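Local coordinates for phosphoribosylaminoimidazole-succinocarboxamide synthase (Pyrococcus horikoshii, PDB 3U55), which catalyses the ATP-dependent joining of L-aspartate to a carboxylated aminoimidazole ribonucleotide, giving SAICAR in de novo purine biosynthesis, at residues 90-95 with 115-120; 151-156 with 174-179. One frame throughout, in Å; residues are numbered along the deposited sequence.

Interaction 1. Residues 90-95 with 115-120. With SO4 (sulfate ion), chain B.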
loop_
_atom_site.group_PDB
_atom_site.type_symbol
_atom_site.label_atom_id
_atom_site.label_comp_id
_atom_site.label_asym_id
_atom_site.label_seq_id
_atom_site.Cartn_x
_atom_site.Cartn_y
_atom_site.Cartn_z
ATOM N N VAL A 90 -12.019 -2.968 -0.631
ATOM C CA VAL A 90 -11.226 -4.072 -0.088
ATOM C C VAL A 90 -11.136 -5.134 -1.168
ATOM O O VAL A 90 -12.149 -5.700 -1.578
ATOM C CB VAL A 90 -11.852 -4.641 1.202
ATOM C CG1 VAL A 90 -10.988 -5.764 1.798
ATOM C CG2 VAL A 90 -12.049 -3.527 2.233
ATOM N N VAL A 91 -9.921 -5.381 -1.642
ATOM C CA VAL A 91 -9.720 -6.311 -2.748
ATOM C C VAL A 91 -9.045 -7.601 -2.250
ATOM O O VAL A 91 -7.982 -7.547 -1.632
ATOM C CB VAL A 91 -8.891 -5.645 -3.877
ATOM C CG1 VAL A 91 -8.678 -6.614 -5.023
ATOM C CG2 VAL A 91 -9.573 -4.341 -4.360
ATOM N N VAL A 92 -9.668 -8.747 -2.517
ATOM C CA VAL A 92 -9.073 -10.047 -2.188
ATOM C C VAL A 92 -8.643 -10.711 -3.490
ATOM O O VAL A 92 -9.413 -10.749 -4.435
ATOM C CB VAL A 92 -10.052 -10.970 -1.406
ATOM C CG1 VAL A 92 -9.369 -12.286 -1.005
ATOM C CG2 VAL A 92 -10.559 -10.288 -0.153
ATOM N N ARG A 93 -7.418 -11.233 -3.531
ATOM C CA ARG A 93 -6.867 -11.794 -4.771
ATOM C C ARG A 93 -6.301 -13.201 -4.526
ATOM O O ARG A 93 -5.497 -13.412 -3.613
ATOM C CB ARG A 93 -5.796 -10.854 -5.363
ATOM C CG ARG A 93 -6.028 -9.343 -5.051
ATOM C CD ARG A 93 -5.030 -8.400 -5.763
ATOM N NE ARG A 93 -5.399 -8.270 -7.162
ATOM C CZ ARG A 93 -5.773 -7.156 -7.784
ATOM N NH1 ARG A 93 -5.801 -5.964 -7.181
ATOM N NH2 ARG A 93 -6.101 -7.246 -9.057
ATOM N N ASN A 94 -6.752 -14.149 -5.350
ATOM C CA ASN A 94 -6.322 -15.548 -5.303
ATOM C C ASN A 94 -5.374 -15.890 -6.450
ATOM O O ASN A 94 -4.482 -16.745 -6.316
ATOM C CB ASN A 94 -7.542 -16.458 -5.401
ATOM C CG ASN A 94 -8.503 -16.268 -4.252
ATOM O OD1 ASN A 94 -8.122 -16.384 -3.079
ATOM N ND2 ASN A 94 -9.758 -15.981 -4.576
ATOM N N VAL A 95 -5.591 -15.223 -7.579
ATOM C CA VAL A 95 -4.821 -15.431 -8.799
ATOM C C VAL A 95 -4.348 -14.062 -9.268
ATOM O O VAL A 95 -5.084 -13.074 -9.137
ATOM C CB VAL A 95 -5.696 -16.104 -9.882
ATOM C CG1 VAL A 95 -4.952 -16.224 -11.206
ATOM C CG2 VAL A 95 -6.181 -17.469 -9.409
ATOM N N PRO A 115 -4.191 -16.010 -0.147
ATOM C CA PRO A 115 -4.847 -14.803 -0.658
ATOM C C PRO A 115 -4.129 -13.506 -0.258
ATOM O O PRO A 115 -3.564 -13.415 0.837
ATOM C CB PRO A 115 -6.236 -14.857 -0.014
ATOM C CG PRO A 115 -6.448 -16.294 0.327
ATOM C CD PRO A 115 -5.090 -16.802 0.713
ATOM N N ILE A 116 -4.142 -12.524 -1.159
ATOM C CA ILE A 116 -3.671 -11.167 -0.853
ATOM C C ILE A 116 -4.896 -10.290 -0.564
ATOM O O ILE A 116 -5.898 -10.376 -1.268
ATOM C CB ILE A 116 -2.860 -10.571 -2.043
ATOM C CG1 ILE A 116 -1.495 -11.256 -2.158
ATOM C CG2 ILE A 116 -2.691 -9.044 -1.899
ATOM C CD1 ILE A 116 -0.713 -10.890 -3.420
ATOM N N VAL A 117 -4.820 -9.463 0.472
ATOM C CA VAL A 117 -5.881 -8.472 0.728
ATOM C C VAL A 117 -5.265 -7.089 0.586
ATOM O O VAL A 117 -4.214 -6.808 1.171
ATOM C CB VAL A 117 -6.533 -8.638 2.133
ATOM C CG1 VAL A 117 -7.650 -7.597 2.356
ATOM C CG2 VAL A 117 -7.087 -10.049 2.309
ATOM N N GLU A 118 -5.906 -6.245 -0.222
ATOM C CA GLU A 118 -5.442 -4.882 -0.445
ATOM C C GLU A 118 -6.529 -3.912 -0.030
ATOM O O GLU A 118 -7.716 -4.149 -0.280
ATOM C CB GLU A 118 -5.087 -4.646 -1.916
ATOM C CG GLU A 118 -3.912 -5.485 -2.418
ATOM C CD GLU A 118 -3.773 -5.474 -3.934
ATOM O OE1 GLU A 118 -4.670 -4.962 -4.639
ATOM O OE2 GLU A 118 -2.766 -6.010 -4.433
ATOM N N LEU A 119 -6.117 -2.830 0.621
ATOM C CA LEU A 119 -7.049 -1.765 0.996
ATOM C C LEU A 119 -6.816 -0.563 0.101
ATOM O O LEU A 119 -5.671 -0.155 -0.106
ATOM C CB LEU A 119 -6.840 -1.359 2.458
ATOM C CG LEU A 119 -6.906 -2.485 3.498
ATOM C CD1 LEU A 119 -6.466 -1.993 4.876
ATOM C CD2 LEU A 119 -8.319 -3.052 3.559
ATOM N N TYR A 120 -7.905 -0.008 -0.424
ATOM C CA TYR A 120 -7.854 1.198 -1.244
ATOM C C TYR A 120 -8.711 2.271 -0.610
ATOM O O TYR A 120 -9.827 2.014 -0.167
ATOM C CB TYR A 120 -8.304 0.931 -2.683
ATOM C CG TYR A 120 -7.350 0.033 -3.423
ATOM C CD1 TYR A 120 -6.297 0.566 -4.167
ATOM C CD2 TYR A 120 -7.482 -1.357 -3.356
ATOM C CE1 TYR A 120 -5.398 -0.253 -4.828
ATOM C CE2 TYR A 120 -6.592 -2.189 -4.020
ATOM C CZ TYR A 120 -5.555 -1.628 -4.757
ATOM O OH TYR A 120 -4.665 -2.443 -5.410
HETATM S S SO4 B . -7.605 -4.094 -10.318
HETATM O O1 SO4 B . -6.786 -5.289 -10.422
HETATM O O2 SO4 B . -8.981 -4.384 -10.701
HETATM O O3 SO4 B . -7.539 -3.622 -8.934
HETATM O O4 SO4 B . -7.087 -3.070 -11.216
#
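The Arg93 guanidinium takes its partners at its edge, close to its own plane: Glu118 OE1 and, farther round, a sulfate ion. The Tyr120 ring likewise has Glu118 OE1 at its edge, while Val91 CG2 lies 3.7 Å from Tyr120 CE2, approaching obliquely. These groups stand on one face of an antiparallel pair of neighbouring strands in the branched antiparallel sheet of the SAICAR synthetase fold. Val91 with Glu118 and Arg93 with Ile116 are hydrogen-bonded pairs, each closed by two N-H···O=C bonds; Val90 with Leu119 and Val92 with Val117 are non-hydrogen-bonded pairs.

Arginine suits its place because its long chain, turned off the extended path at NE (chi3 76°), carries several N-H groups, and NH1 serves carboxylate and sulfate together. Arg93 NH1 forms a salt bridge with Glu118 OE1 at 3.0 Å, on the syn side, 30° out of the carboxylate plane; the two planes are 54° apart. Tyr120 OH donates to Glu118 OE1 at 2.6 Å from well above the opposite face, so two donors grip OE1 and limit the carboxylate's rotation. An alanine in place of Arg93 would probably leave the buried Glu118 carboxylate without its cationic mate and the sulfate without one of its donors, Ser99 N and Arg198 NH1 remaining.

On the other face, branched aliphatic residues suit a sheet packed against helix 143-165: Val90 CG1 meets Val117 CG1 at 3.8 Å, and Val90 CG2 lies beside Leu119 CD2. Where the first strand turns its corner, Asn94 ND2 hydrogen-bonds to Asn157 OD1 and Leu171 O. The sulfate probably comes from the crystallisation liquor; the 2.5 Å from Arg93 NH2 to its O1 is doubtfully short, and the bond from Arg93 NH1 to its O3, 3.4 Å, is weak.

Interaction 2. Residues 151-156 with 174-179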
loop_
_atom_site.group_PDB
_atom_site.type_symbol
_atom_site.label_atom_id
_atom_site.label_comp_id
_atom_site.label_asym_id
_atom_site.label_seq_id
_atom_site.Cartn_x
_atom_site.Cartn_y
_atom_site.Cartn_z
ATOM N N GLU A 151 -10.770 -10.063 8.083
ATOM C CA GLU A 151 -11.276 -11.368 8.508
ATOM C C GLU A 151 -12.559 -11.726 7.757
ATOM O O GLU A 151 -12.685 -12.835 7.215
ATOM C CB GLU A 151 -11.502 -11.362 10.029
ATOM C CG GLU A 151 -12.014 -12.661 10.611
ATOM C CD GLU A 151 -12.179 -12.584 12.122
ATOM O OE1 GLU A 151 -11.858 -13.578 12.800
ATOM O OE2 GLU A 151 -12.610 -11.526 12.635
ATOM N N ILE A 152 -13.493 -10.774 7.694
ATOM C CA ILE A 152 -14.727 -10.948 6.936
ATOM C C ILE A 152 -14.408 -11.207 5.453
ATOM O O ILE A 152 -14.897 -12.173 4.870
ATOM C CB ILE A 152 -15.682 -9.727 7.067
ATOM C CG1 ILE A 152 -16.175 -9.562 8.513
ATOM C CG2 ILE A 152 -16.883 -9.888 6.139
ATOM C CD1 ILE A 152 -16.784 -8.162 8.806
ATOM N N ALA A 153 -13.569 -10.354 4.865
ATOM C CA ALA A 153 -13.207 -10.478 3.452
ATOM C C ALA A 153 -12.593 -11.839 3.127
ATOM O O ALA A 153 -12.915 -12.438 2.097
ATOM C CB ALA A 153 -12.252 -9.352 3.044
ATOM N N LEU A 154 -11.712 -12.321 4.003
ATOM C CA LEU A 154 -11.085 -13.629 3.803
ATOM C C LEU A 154 -12.068 -14.790 3.942
ATOM O O LEU A 154 -11.953 -15.782 3.222
ATOM C CB LEU A 154 -9.881 -13.811 4.739
ATOM C CG LEU A 154 -8.635 -13.007 4.356
ATOM C CD1 LEU A 154 -7.584 -13.096 5.454
ATOM C CD2 LEU A 154 -8.056 -13.463 3.014
ATOM N N LYS A 155 -13.024 -14.676 4.867
ATOM C CA LYS A 155 -14.083 -15.687 4.984
ATOM C C LYS A 155 -14.987 -15.686 3.743
ATOM O O LYS A 155 -15.263 -16.745 3.167
ATOM C CB LYS A 155 -14.900 -15.495 6.270
ATOM C CG LYS A 155 -16.061 -16.473 6.400
ATOM C CD LYS A 155 -16.741 -16.411 7.756
ATOM C CE LYS A 155 -18.009 -17.268 7.723
ATOM N NZ LYS A 155 -18.741 -17.239 9.023
ATOM N N VAL A 156 -15.431 -14.496 3.334
ATOM C CA VAL A 156 -16.187 -14.315 2.086
ATOM C C VAL A 156 -15.456 -14.975 0.923
ATOM O O VAL A 156 -16.062 -15.704 0.125
ATOM C CB VAL A 156 -16.425 -12.813 1.776
ATOM C CG1 VAL A 156 -16.968 -12.615 0.350
ATOM C CG2 VAL A 156 -17.379 -12.197 2.823
ATOM N N PHE A 174 -11.801 -10.174 -6.197
ATOM C CA PHE A 174 -13.063 -9.438 -6.063
ATOM C C PHE A 174 -12.881 -8.229 -5.162
ATOM O O PHE A 174 -11.926 -8.166 -4.380
ATOM C CB PHE A 174 -14.216 -10.338 -5.563
ATOM C CG PHE A 174 -13.983 -10.932 -4.206
ATOM C CD1 PHE A 174 -14.533 -10.344 -3.074
ATOM C CD2 PHE A 174 -13.210 -12.082 -4.054
ATOM C CE1 PHE A 174 -14.323 -10.882 -1.805
ATOM C CE2 PHE A 174 -12.996 -12.638 -2.785
ATOM C CZ PHE A 174 -13.551 -12.027 -1.654
ATOM N N LYS A 175 -13.797 -7.274 -5.289
ATOM C CA LYS A 175 -13.743 -6.025 -4.539
ATOM C C LYS A 175 -14.976 -5.886 -3.654
ATOM O O LYS A 175 -16.109 -6.042 -4.127
ATOM C CB LYS A 175 -13.646 -4.848 -5.506
ATOM C CG LYS A 175 -13.394 -3.503 -4.842
ATOM N N LEU A 176 -14.743 -5.603 -2.374
ATOM C CA LEU A 176 -15.824 -5.381 -1.414
ATOM C C LEU A 176 -15.817 -3.972 -0.838
ATOM O O LEU A 176 -14.780 -3.305 -0.788
ATOM C CB LEU A 176 -15.730 -6.369 -0.248
ATOM C CG LEU A 176 -15.755 -7.879 -0.510
ATOM C CD1 LEU A 176 -15.608 -8.619 0.817
ATOM C CD2 LEU A 176 -17.006 -8.342 -1.255
ATOM N N GLU A 177 -16.989 -3.535 -0.390
ATOM C CA GLU A 177 -17.105 -2.335 0.434
ATOM C C GLU A 177 -17.873 -2.713 1.695
ATOM O O GLU A 177 -18.614 -3.689 1.703
ATOM C CB GLU A 177 -17.808 -1.207 -0.329
ATOM C CG GLU A 177 -17.123 -0.844 -1.650
ATOM C CD GLU A 177 -17.625 0.462 -2.254
ATOM O OE1 GLU A 177 -18.399 1.184 -1.592
ATOM O OE2 GLU A 177 -17.227 0.766 -3.395
ATOM N N PHE A 178 -17.668 -1.941 2.756
ATOM C CA PHE A 178 -18.246 -2.214 4.062
ATOM C C PHE A 178 -18.730 -0.920 4.688
ATOM O O PHE A 178 -18.247 0.168 4.358
ATOM C CB PHE A 178 -17.198 -2.800 5.004
ATOM C CG PHE A 178 -16.720 -4.180 4.626
ATOM C CD1 PHE A 178 -17.333 -5.310 5.156
ATOM C CD2 PHE A 178 -15.636 -4.339 3.765
ATOM C CE1 PHE A 178 -16.886 -6.586 4.825
ATOM C CE2 PHE A 178 -15.179 -5.609 3.427
ATOM C CZ PHE A 178 -15.806 -6.735 3.961
ATOM N N GLY A 179 -19.662 -1.059 5.620
ATOM C CA GLY A 179 -20.105 0.055 6.443
ATOM C C GLY A 179 -20.435 -0.462 7.830
ATOM O O GLY A 179 -20.414 -1.674 8.078
#
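Ile152, Ala153 and Val156 turn one side of a helix onto three large side chains of a strand, Phe174, Leu176 and Phe178, which alternate with Lys175 and Glu177 and so all point to the same face. No hydrogen bond crosses the interface; the fit is one of shape, a helix laid on a beta-sheet. Ala153 supplies the hollow. Because its side chain is a single methyl, Leu176 can push CD1 close to the helix backbone, 4.0 Å from Ala153 CA and 4.2 Å from Val156 CG1.

The two phenylalanines stand as ridges on either side of this leucine. Phe178 slides past Ile152 in the opposite direction, and Ile152 CG2 meets Phe178 CE1 at the ring edge, 3.6 Å away. The ring of Phe174 turns an edge to the helix, with Phe174 CZ 3.8 Å from the carbonyl oxygen, Ala153 O. Val156 CG1, anti to its backbone N (chi1 169°), comes obliquely to Phe174 CE1 at 3.8 Å. The beta-branched Ile152 and Val156 make compact bumps around the alanine hollow.

Ile186 and Leu188 of strand 186-188 and Val92 of strand 84-93 also line this apolar layer, which lies between helix 143-165 and the sheet.

In the fold
Of the elements involved, strand 84-93 is reached first, after the N-terminal strands and helix 45-62. Interaction 1 closes when strand 111-121 returns antiparallel beside it; 19 residues, nearly all outside helix and strand, separate its two segments. Later, past strand 130-131 and helix 133-138, comes helix 143-165, and a short turn leads into strand 169-180, so that 17 residues separate the segments of interaction 2. The two loops are in series, neither nested nor crossed. They nevertheless meet in space, with centres about 9 Å apart: strand 169-180 borders strand 84-93 on the side away from 111-121, through backbone bonds such as Leu176 N to Val90 O, while Leu154 of the helix packs on Val117.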